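Local coordinates for ScaE cell-surface anchored scaffoldin protein (PDB 2ZF9) that probably binds dockerin modules through this type III cohesin module, tethering cellulosome components to the bacterial cell surface, at residues 18-22 with 23-27; 39-43 with 44-48; 88-91 with 92-96. One frame throughout, in Å; residues are numbered along the deposited sequence.

Interaction 1. Residues 18-22 with 23-27; sequences YDAGN and LDVAS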
loop_
_atom_site.group_PDB
_atom_site.type_symbol
_atom_site.label_atom_id
_atom_site.label_comp_id
_atom_site.label_asym_id
_atom_site.label_seq_id
_atom_site.Cartn_x
_atom_site.Cartn_y
_atom_site.Cartn_z
ATOM N N TYR A 18 3.067 -14.719 3.911
ATOM C CA TYR A 18 4.416 -14.625 3.396
ATOM C C TYR A 18 5.282 -15.734 4.003
ATOM O O TYR A 18 5.260 -15.960 5.224
ATOM C CB TYR A 18 5.008 -13.283 3.791
ATOM C CG TYR A 18 6.340 -13.020 3.161
ATOM C CD1 TYR A 18 6.412 -12.383 1.924
ATOM C CD2 TYR A 18 7.520 -13.404 3.792
ATOM C CE1 TYR A 18 7.625 -12.118 1.323
ATOM C CE2 TYR A 18 8.770 -13.164 3.192
ATOM C CZ TYR A 18 8.803 -12.509 1.961
ATOM O OH TYR A 18 9.992 -12.229 1.352
ATOM N N ASP A 19 6.079 -16.383 3.162
ATOM C CA ASP A 19 7.009 -17.416 3.624
ATOM C C ASP A 19 8.366 -16.857 3.966
ATOM O O ASP A 19 9.188 -16.645 3.081
ATOM C CB ASP A 19 7.206 -18.468 2.538
ATOM C CG ASP A 19 8.157 -19.584 2.972
ATOM O OD1 ASP A 19 8.497 -19.679 4.184
ATOM O OD2 ASP A 19 8.547 -20.362 2.087
ATOM N N ALA A 20 8.618 -16.674 5.254
ATOM C CA ALA A 20 9.897 -16.175 5.739
ATOM C C ALA A 20 10.954 -17.286 5.930
ATOM O O ALA A 20 12.085 -17.008 6.339
ATOM C CB ALA A 20 9.679 -15.427 7.043
ATOM N N GLY A 21 10.592 -18.536 5.644
ATOM C CA GLY A 21 11.590 -19.608 5.596
ATOM C C GLY A 21 12.208 -19.712 6.971
ATOM O O GLY A 21 11.476 -19.692 7.981
ATOM N N ASN A 22 13.543 -19.738 7.014
ATOM C CA ASN A 22 14.260 -19.826 8.298
ATOM C C ASN A 22 14.851 -18.532 8.806
ATOM O O ASN A 22 15.704 -18.555 9.711
ATOM C CB ASN A 22 15.375 -20.881 8.226
ATOM C CG ASN A 22 14.857 -22.277 8.469
ATOM O OD1 ASN A 22 13.988 -22.490 9.326
ATOM N ND2 ASN A 22 15.386 -23.243 7.723
ATOM N N LEU A 23 14.391 -17.404 8.257
ATOM C CA LEU A 23 14.918 -16.129 8.651
ATOM C C LEU A 23 14.411 -15.766 10.038
ATOM O O LEU A 23 13.281 -16.079 10.411
ATOM C CB LEU A 23 14.537 -15.027 7.652
ATOM C CG LEU A 23 14.956 -15.199 6.187
ATOM C CD1 LEU A 23 14.161 -14.169 5.407
ATOM C CD2 LEU A 23 16.426 -15.015 5.959
ATOM N N ASP A 24 15.260 -15.118 10.801
ATOM C CA ASP A 24 14.866 -14.620 12.115
ATOM C C ASP A 24 14.301 -13.230 11.838
ATOM O O ASP A 24 15.019 -12.226 11.838
ATOM C CB ASP A 24 16.088 -14.563 13.011
ATOM C CG ASP A 24 15.821 -13.929 14.374
ATOM O OD1 ASP A 24 14.715 -13.407 14.634
ATOM O OD2 ASP A 24 16.769 -13.963 15.192
ATOM N N VAL A 25 13.012 -13.177 11.560
ATOM C CA VAL A 25 12.433 -11.940 10.999
ATOM C C VAL A 25 12.523 -10.793 11.987
ATOM O O VAL A 25 12.787 -9.676 11.605
ATOM C CB VAL A 25 10.977 -12.151 10.545
ATOM C CG1 VAL A 25 10.347 -10.814 10.034
ATOM C CG2 VAL A 25 10.928 -13.234 9.468
ATOM N N ALA A 26 12.329 -11.076 13.272
ATOM C CA ALA A 26 12.312 -10.008 14.275
ATOM C C ALA A 26 13.705 -9.383 14.491
ATOM O O ALA A 26 13.801 -8.321 15.093
ATOM C CB ALA A 26 11.723 -10.539 15.601
ATOM N N SER A 27 14.766 -10.040 14.000
ATOM C CA SER A 27 16.122 -9.482 14.018
ATOM C C SER A 27 16.386 -8.520 12.837
ATOM O O SER A 27 17.491 -7.985 12.708
ATOM C CB SER A 27 17.195 -10.592 13.989
ATOM O OG SER A 27 17.298 -11.191 12.676
HETATM O O HOH W 1 10.958 -17.519 10.036
#

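Interaction 2. Residues 39-43 with 44-48; sequences KTLTA and AEAPN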
loop_
_atom_site.group_PDB
_atom_site.type_symbol
_atom_site.label_atom_id
_atom_site.label_comp_id
_atom_site.label_asym_id
_atom_site.label_seq_id
_atom_site.Cartn_x
_atom_site.Cartn_y
_atom_site.Cartn_z
ATOM N N LYS A 39 -9.432 6.879 6.702
ATOM C CA LYS A 39 -10.202 8.073 6.430
ATOM C C LYS A 39 -11.596 7.950 7.031
ATOM O O LYS A 39 -12.289 6.957 6.786
ATOM C CB LYS A 39 -10.301 8.306 4.912
ATOM C CG LYS A 39 -11.033 9.582 4.499
ATOM C CD LYS A 39 -10.228 10.844 4.863
ATOM C CE LYS A 39 -9.372 11.338 3.724
ATOM N NZ LYS A 39 -9.443 12.834 3.715
ATOM N N THR A 40 -12.014 8.977 7.778
ATOM C CA THR A 40 -13.406 9.044 8.253
ATOM C C THR A 40 -14.140 10.199 7.583
ATOM O O THR A 40 -13.645 11.318 7.538
ATOM C CB THR A 40 -13.506 9.140 9.791
ATOM O OG1 THR A 40 -12.773 8.065 10.389
ATOM C CG2 THR A 40 -14.982 9.061 10.267
ATOM N N LEU A 41 -15.296 9.896 7.012
ATOM C CA LEU A 41 -16.101 10.879 6.325
ATOM C C LEU A 41 -17.374 11.150 7.145
ATOM O O LEU A 41 -17.840 10.285 7.862
ATOM C CB LEU A 41 -16.478 10.365 4.942
ATOM C CG LEU A 41 -15.356 10.080 3.936
ATOM C CD1 LEU A 41 -15.980 9.554 2.685
ATOM C CD2 LEU A 41 -14.508 11.353 3.647
ATOM N N THR A 42 -17.935 12.350 7.025
ATOM C CA THR A 42 -19.267 12.603 7.603
ATOM C C THR A 42 -20.288 11.844 6.759
ATOM O O THR A 42 -20.068 11.613 5.572
ATOM C CB THR A 42 -19.642 14.099 7.593
ATOM O OG1 THR A 42 -19.871 14.535 6.250
ATOM C CG2 THR A 42 -18.531 14.941 8.201
ATOM N N ALA A 43 -21.386 11.442 7.379
ATOM C CA ALA A 43 -22.484 10.845 6.635
ATOM C C ALA A 43 -22.945 11.790 5.520
ATOM O O ALA A 43 -23.374 11.350 4.450
ATOM C CB ALA A 43 -23.612 10.522 7.569
ATOM N N ALA A 44 -22.812 13.097 5.744
ATOM C CA ALA A 44 -23.291 14.075 4.775
ATOM C C ALA A 44 -22.450 14.040 3.509
ATOM O O ALA A 44 -22.989 14.066 2.401
ATOM C CB ALA A 44 -23.273 15.488 5.385
ATOM N N GLU A 45 -21.127 13.969 3.664
ATOM C CA GLU A 45 -20.252 14.063 2.499
ATOM C C GLU A 45 -19.981 12.707 1.845
ATOM O O GLU A 45 -19.508 12.673 0.706
ATOM C CB GLU A 45 -18.920 14.730 2.861
ATOM C CG GLU A 45 -18.065 13.830 3.758
ATOM C CD GLU A 45 -16.786 14.481 4.213
ATOM O OE1 GLU A 45 -16.175 15.209 3.406
ATOM O OE2 GLU A 45 -16.392 14.252 5.374
ATOM N N ALA A 46 -20.273 11.607 2.550
ATOM C CA ALA A 46 -19.792 10.267 2.106
ATOM C C ALA A 46 -20.303 9.787 0.760
ATOM O O ALA A 46 -19.493 9.345 -0.071
ATOM C CB ALA A 46 -20.002 9.192 3.197
ATOM N N PRO A 47 -21.642 9.836 0.523
ATOM C CA PRO A 47 -22.147 9.250 -0.715
ATOM C C PRO A 47 -21.491 9.860 -1.946
ATOM O O PRO A 47 -21.454 11.087 -2.071
ATOM C CB PRO A 47 -23.668 9.561 -0.659
ATOM C CG PRO A 47 -23.956 9.596 0.833
ATOM C CD PRO A 47 -22.747 10.348 1.361
ATOM N N ASN A 48 -20.949 9.005 -2.818
ATOM C CA ASN A 48 -20.207 9.423 -4.038
ATOM C C ASN A 48 -18.917 10.205 -3.826
ATOM O O ASN A 48 -18.363 10.725 -4.793
ATOM C CB ASN A 48 -21.095 10.204 -5.024
ATOM C CG ASN A 48 -22.349 9.476 -5.357
ATOM O OD1 ASN A 48 -22.320 8.347 -5.838
ATOM N ND2 ASN A 48 -23.480 10.122 -5.105
#

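Interaction 3. Residues 88-91 with 92-96; sequences ATAG and RAARL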
loop_
_atom_site.group_PDB
_atom_site.type_symbol
_atom_site.label_atom_id
_atom_site.label_comp_id
_atom_site.label_asym_id
_atom_site.label_seq_id
_atom_site.Cartn_x
_atom_site.Cartn_y
_atom_site.Cartn_z
ATOM N N ALA A 88 -2.640 5.740 -10.216
ATOM C CA ALA A 88 -2.064 6.294 -8.995
ATOM C C ALA A 88 -0.897 7.175 -9.427
ATOM O O ALA A 88 -0.419 7.040 -10.549
ATOM C CB ALA A 88 -1.573 5.183 -8.089
ATOM N N THR A 89 -0.467 8.060 -8.531
ATOM C CA THR A 89 0.645 8.981 -8.767
ATOM C C THR A 89 1.701 8.811 -7.670
ATOM O O THR A 89 1.375 8.845 -6.465
ATOM C CB THR A 89 0.078 10.398 -8.687
ATOM O OG1 THR A 89 -0.766 10.591 -9.822
ATOM C CG2 THR A 89 1.219 11.463 -8.700
ATOM N N ALA A 90 2.969 8.644 -8.068
ATOM C CA ALA A 90 4.038 8.492 -7.073
ATOM C C ALA A 90 4.193 9.743 -6.211
ATOM O O ALA A 90 4.084 10.873 -6.703
ATOM C CB ALA A 90 5.384 8.150 -7.775
ATOM N N GLY A 91 4.450 9.547 -4.920
ATOM C CA GLY A 91 4.616 10.679 -3.998
ATOM C C GLY A 91 6.079 10.927 -3.659
ATOM O O GLY A 91 7.012 10.341 -4.272
ATOM N N ARG A 92 6.286 11.760 -2.653
ATOM C CA ARG A 92 7.635 12.155 -2.217
ATOM C C ARG A 92 8.537 11.021 -1.793
ATOM O O ARG A 92 9.733 11.116 -1.990
ATOM C CB ARG A 92 7.577 13.180 -1.077
ATOM C CG ARG A 92 7.254 14.571 -1.577
ATOM C CD ARG A 92 7.889 15.636 -0.687
ATOM N NE ARG A 92 9.073 16.184 -1.341
ATOM C CZ ARG A 92 10.290 16.215 -0.817
ATOM N NH1 ARG A 92 10.528 15.767 0.409
ATOM N NH2 ARG A 92 11.269 16.728 -1.528
ATOM N N ALA A 93 7.994 9.962 -1.188
ATOM C CA ALA A 93 8.837 8.814 -0.832
ATOM C C ALA A 93 9.555 8.203 -2.049
ATOM O O ALA A 93 10.619 7.617 -1.906
ATOM C CB ALA A 93 8.009 7.738 -0.111
ATOM N N ALA A 94 8.933 8.282 -3.228
ATOM C CA ALA A 94 9.496 7.690 -4.448
ATOM C C ALA A 94 10.250 8.686 -5.347
ATOM O O ALA A 94 10.580 8.366 -6.487
ATOM C CB ALA A 94 8.389 6.961 -5.248
ATOM N N ARG A 95 10.521 9.892 -4.836
ATOM C CA ARG A 95 10.972 11.017 -5.702
ATOM C C ARG A 95 12.310 10.753 -6.360
ATOM O O ARG A 95 12.553 11.237 -7.458
ATOM C CB ARG A 95 11.025 12.356 -4.933
ATOM C CG ARG A 95 12.027 12.347 -3.774
ATOM C CD ARG A 95 11.947 13.668 -3.004
ATOM N NE ARG A 95 12.936 13.782 -1.926
ATOM C CZ ARG A 95 12.782 13.289 -0.701
ATOM N NH1 ARG A 95 11.677 12.599 -0.367
ATOM N NH2 ARG A 95 13.717 13.505 0.203
ATOM N N LEU A 96 13.173 9.967 -5.711
ATOM C CA LEU A 96 14.472 9.619 -6.289
ATOM C C LEU A 96 14.485 8.267 -6.996
ATOM O O LEU A 96 15.444 7.960 -7.697
ATOM C CB LEU A 96 15.555 9.586 -5.207
ATOM C CG LEU A 96 15.659 10.819 -4.302
ATOM C CD1 LEU A 96 16.803 10.585 -3.312
ATOM C CD2 LEU A 96 15.837 12.121 -5.132
#

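Interaction 1. Residues 18-22 with 23-27
Ala20 to Leu23 form a type II' beta turn, with Gly21, of positive phi, in its second position, closed by Leu23 N donating to Ala20 O at 3.0 Å. The bond is nearly straight (164°). Just before it, Asp19 starts an Asx turn: its OD1 accepts from Gly21 N at 2.8 Å, the donor lying above the carboxylate plane. At the start of the turn the methyl of Ala20 meets Val25, two residues past the turn's end, with Ala20 CB and Val25 CG2 only 3.5 Å apart, tighter than usual van der Waals contact. With Val25 CG1 anti to the backbone N (chi1 177°), CG2 lies beside that N and is the branch turned to the alanine. Leu23 CB and CG each come within 3.4 Å of Ala20 O. A water bridges the two halves of the stretch, donating to both Gly21 O and Leu23 O. Farther on, Asp24 O takes Ser27 OG at 2.6 Å, in the carbonyl plane, and also the backbone N of Ser27, fixing the short 3-10 segment 25-27. Leu23 and Val25 rest on helix 166-178, touching Leu170 and Thr177, while the hydroxyl of Tyr18 is hydrogen-bonded to the side chain of Gln172. The chemistry is therefore divided: backbone, carboxylate and hydroxyl bonds, with one bridging water, set the shape of a surface loop, and a few apolar groups seat it on the helix.

Interaction 2. Residues 39-43 with 44-48
Thr42 and Glu45 face each other because both first torsions are near 70°, placing Thr42 OG1 and Glu45 CG between their own backbone N and carbonyl carbon; the glutamate then runs extended beyond CG and crosses the threonine side chain at about a right angle. Two bonds join the pair in opposite directions. Glu45 N donates to Thr42 OG1 at 2.9 Å, and Thr42 N donates to Glu45 OE2 at 3.0 Å, almost straight at 169° and on the anti lone pair of the carboxylate oxygen. Thr42 O adds weak bonds from Glu45 N and Ala46 N. Next to these bonds Leu41 extends its two branches differently: CD1 lies 3.9 Å from Ala46 CA, whereas CD2 lies 3.9 Å from Glu45 CD, against the carboxylate end. Leu41 also packs on Ile185 and Val51 of the adjoining strands, and Ala46 touches Val187. Shortening Leu41 to an alanine is likely to open a gap beside Ala46 and take the apolar backing from the Glu45 carboxylate. The reciprocal Thr42-Glu45 bonds repeat the pairing of a capping box, although here only a single irregular helical turn follows. The turn lies in the connection between antiparallel strands 33-41 and 50-58, far from the centre of the module, in the jelly-roll beta sandwich expected of a cohesin.

Interaction 3. Residues 88-91 with 92-96
Ala90 and Ala94 meet methyl to methyl on the inner side of this turn, with Ala90 CB and Ala94 CB 4.1 Å apart. Gly91 O closes the 3-10 segment 92-93, which follows strand 89-90 on the way to strand 99-106, by accepting from Ala94 N at 3.0 Å, the donor standing 46° out of the carbonyl plane. Strand 124-132 covers this inner part: Ala90 touches Trp127, Ala94 touches Leu126, and Gly91 pairs through its backbone with Leu126. The outer side is built from two long, exposed arginines. Arg95, with CG between its backbone N and carbonyl carbon (chi1 62°) and the rest of the chain extended, lets NH1 donate to Arg92 O at 2.9 Å. Arg95 N reaches the same oxygen from the opposite face of the carbonyl plane. Arg92, bent at chi3 (103°), brings its NH1 over the centre of the Arg95 guanidinium, 3.4 Å above that plane, while Arg95 CD lies against a face of the Arg92 guanidinium. The small methyls are consistent with a chain turning close to strand 124-132, whereas the two positive groups probably rely on solvent to soften their repulsion, and the bond to Arg92 O holds one in place.

How the interactions relate
The three contacts follow one another along the chain, each contained in a continuous run of residues, and none touches another. Interactions 1 and 2 lie on opposite sides of the chain's centre, their own centres about 40 Å apart. Interaction 3 comes closer to the middle of the module, about 29 Å from interaction 1 and 27 Å from interaction 2, centre to centre. Interaction 1 shapes the loop before strand 33-41 and borders helix 166-178; interaction 2 begins at the end of that strand. Residues 39-43 and 88-91 both join the beta framework, linked through strands 50-58 and 124-132. Separate local turns thus shape distant loops around one cohesin module.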